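PDB 2X5Q: CRISPR system CMR subunit Cmr7 1 from Sulfolobus solfataricus, which belongs to the Cmr7 family and forms part of the CMR ribonucleoprotein complex, which carries crRNA in CRISPR-based defence against mobile genetic elements. Local coordinates for residues V45-D50 and R110-H115. Numbering follows the deposited sequence.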
loop_
_atom_site.group_PDB
_atom_site.type_symbol
_atom_site.label_atom_id
_atom_site.label_comp_id
_atom_site.label_asym_id
_atom_site.label_seq_id
_atom_site.Cartn_x
_atom_site.Cartn_y
_atom_site.Cartn_z
ATOM N N VAL A 45 -12.103 -5.032 17.408
ATOM C CA VAL A 45 -10.662 -5.195 17.558
ATOM C C VAL A 45 -10.070 -4.031 18.332
ATOM O O VAL A 45 -9.317 -4.236 19.294
ATOM C CB VAL A 45 -9.985 -5.352 16.183
ATOM C CG1 VAL A 45 -8.493 -5.046 16.251
ATOM C CG2 VAL A 45 -10.269 -6.769 15.606
ATOM N N SER A 46 -10.397 -2.804 17.911
ATOM C CA SER A 46 -10.037 -1.614 18.675
ATOM C C SER A 46 -10.866 -1.559 19.949
ATOM O O SER A 46 -12.067 -1.847 19.937
ATOM C CB SER A 46 -10.232 -0.349 17.855
ATOM O OG SER A 46 -9.437 -0.374 16.684
ATOM N N GLN A 47 -10.212 -1.193 21.051
ATOM C CA GLN A 47 -10.794 -1.318 22.385
ATOM C C GLN A 47 -10.505 -0.084 23.233
ATOM O O GLN A 47 -9.454 0.534 23.098
ATOM C CB GLN A 47 -10.233 -2.572 23.083
ATOM C CG GLN A 47 -10.740 -3.909 22.482
ATOM C CD GLN A 47 -9.816 -5.094 22.759
ATOM O OE1 GLN A 47 -9.394 -5.309 23.905
ATOM N NE2 GLN A 47 -9.503 -5.877 21.713
ATOM N N ILE A 48 -11.450 0.290 24.085
ATOM C CA ILE A 48 -11.176 1.264 25.135
ATOM C C ILE A 48 -11.302 0.604 26.505
ATOM O O ILE A 48 -12.067 -0.352 26.688
ATOM C CB ILE A 48 -12.042 2.571 25.026
ATOM C CG1 ILE A 48 -13.478 2.366 25.468
ATOM C CG2 ILE A 48 -12.031 3.124 23.599
ATOM C CD1 ILE A 48 -14.150 3.662 25.867
ATOM N N ASP A 49 -10.518 1.095 27.459
ATOM C CA ASP A 49 -10.585 0.605 28.832
ATOM C C ASP A 49 -10.080 1.707 29.744
ATOM O O ASP A 49 -9.924 2.837 29.280
ATOM C CB ASP A 49 -9.801 -0.708 28.990
ATOM C CG ASP A 49 -8.314 -0.569 28.690
ATOM O OD1 ASP A 49 -7.755 0.547 28.720
ATOM O OD2 ASP A 49 -7.690 -1.610 28.418
ATOM N N ASP A 50 -9.816 1.394 31.014
ATOM C CA ASP A 50 -9.346 2.406 31.964
ATOM C C ASP A 50 -7.953 2.985 31.657
ATOM O O ASP A 50 -7.540 3.936 32.307
ATOM C CB ASP A 50 -9.458 1.937 33.441
ATOM C CG ASP A 50 -8.598 0.709 33.775
ATOM O OD1 ASP A 50 -7.939 0.145 32.884
ATOM O OD2 ASP A 50 -8.615 0.275 34.947
ATOM N N ARG A 110 -0.562 0.758 19.920
ATOM C CA ARG A 110 -1.194 0.675 21.234
ATOM C C ARG A 110 -1.814 -0.718 21.369
ATOM O O ARG A 110 -2.991 -0.851 21.686
ATOM C CB ARG A 110 -2.270 1.748 21.415
ATOM C CG ARG A 110 -1.835 3.174 21.103
ATOM C CD ARG A 110 -0.938 3.707 22.162
ATOM N NE ARG A 110 -0.560 5.105 21.925
ATOM C CZ ARG A 110 -0.989 6.168 22.613
ATOM N NH1 ARG A 110 -1.867 6.056 23.610
ATOM N NH2 ARG A 110 -0.533 7.376 22.283
ATOM N N LYS A 111 -1.021 -1.747 21.084
ATOM C CA LYS A 111 -1.553 -3.122 20.988
ATOM C C LYS A 111 -2.047 -3.644 22.335
ATOM O O LYS A 111 -1.382 -3.474 23.348
ATOM C CB LYS A 111 -0.511 -4.094 20.414
ATOM C CG LYS A 111 -0.490 -4.186 18.913
ATOM C CD LYS A 111 0.405 -5.361 18.437
ATOM C CE LYS A 111 -0.364 -6.700 18.329
ATOM N NZ LYS A 111 0.324 -7.754 17.472
ATOM N N LYS A 112 -3.225 -4.264 22.332
ATOM C CA LYS A 112 -3.786 -4.902 23.528
ATOM C C LYS A 112 -4.517 -6.176 23.137
ATOM O O LYS A 112 -5.505 -6.117 22.413
ATOM C CB LYS A 112 -4.773 -3.975 24.241
ATOM C CG LYS A 112 -5.384 -4.588 25.523
ATOM C CD LYS A 112 -6.761 -4.015 25.838
ATOM C CE LYS A 112 -7.406 -4.696 27.044
ATOM N NZ LYS A 112 -7.625 -6.165 26.812
ATOM N N ASP A 113 -4.037 -7.318 23.627
ATOM C CA ASP A 113 -4.705 -8.597 23.406
ATOM C C ASP A 113 -5.187 -8.731 21.949
ATOM O O ASP A 113 -6.382 -8.839 21.677
ATOM C CB ASP A 113 -5.866 -8.758 24.391
ATOM C CG ASP A 113 -5.421 -8.643 25.852
ATOM O OD1 ASP A 113 -4.197 -8.602 26.114
ATOM O OD2 ASP A 113 -6.297 -8.592 26.750
ATOM N N VAL A 114 -4.227 -8.680 21.029
ATOM C CA VAL A 114 -4.465 -8.903 19.600
ATOM C C VAL A 114 -3.919 -10.275 19.254
ATOM O O VAL A 114 -2.831 -10.662 19.683
ATOM C CB VAL A 114 -3.786 -7.812 18.726
ATOM C CG1 VAL A 114 -3.420 -8.348 17.325
ATOM C CG2 VAL A 114 -4.693 -6.592 18.603
ATOM N N HIS A 115 -4.688 -11.024 18.491
ATOM C CA HIS A 115 -4.364 -12.413 18.254
ATOM C C HIS A 115 -5.192 -12.930 17.104
ATOM O O HIS A 115 -6.270 -12.423 16.830
ATOM C CB HIS A 115 -4.693 -13.231 19.505
ATOM C CG HIS A 115 -6.100 -13.035 19.986
ATOM N ND1 HIS A 115 -7.087 -13.983 19.812
ATOM C CD2 HIS A 115 -6.694 -11.979 20.593
ATOM C CE1 HIS A 115 -8.224 -13.526 20.309
ATOM N NE2 HIS A 115 -8.011 -12.315 20.794
#
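Gln47, on the short strand 47-49, lies across from Lys112 in the loop that links strands 108-109 and 117-123, and their CA atoms, 8.0 Å apart, are the nearest CA pair across the two segments. That spacing is too wide for strand pairing, and strand 52-60 fills the role instead: Gln47 bonds to His54 through the backbone, Arg110 likewise to Asn55, and the side chain of Asn55 reaches both Val45 O and Lys112 N. Polar side chains, those of Gln47, Asp49 and Lys112, meet between the two backbones. Lys112 starts with CG anti to its backbone N (chi1 -179°), runs out nearly straight toward strand 47-49, and bends only at its last torsion, chi4 -62°. This bend turns the ammonium back to its own neighbour, where Lys112 NZ makes a salt bridge of 2.8 Å with Asp113 OD2, meeting the carboxylate from above its plane. Gln47 crosses the lysine at about a right angle. Its two-ended amide suits the place: OE1 stands 3.5 Å from Lys112 NZ, a polar approach rather than a bond, while Gln47 NE2 donates to Val45 O at 2.9 Å, a bent bond (133° at the hydrogen) that helps fix the amide's rotation. The carboxylate of Asp49 likewise divides its work, OD2 lying 3.4 Å from Lys112 CE, against the methylene, and OD1 accepting from Lys51 N and His54 NE2. A lysine suits this surface position because its aliphatic length spans the distance while its charge stays at the end. Asp49 OD2 remains 4.8 Å from Lys112 NZ, so the attraction between strand and loop is probably diffuse and electrostatic, while the directed bonds of Gln47, Asp49 and Lys112 go to neighbours in their own segments, to Lys51 or to strand 52-60.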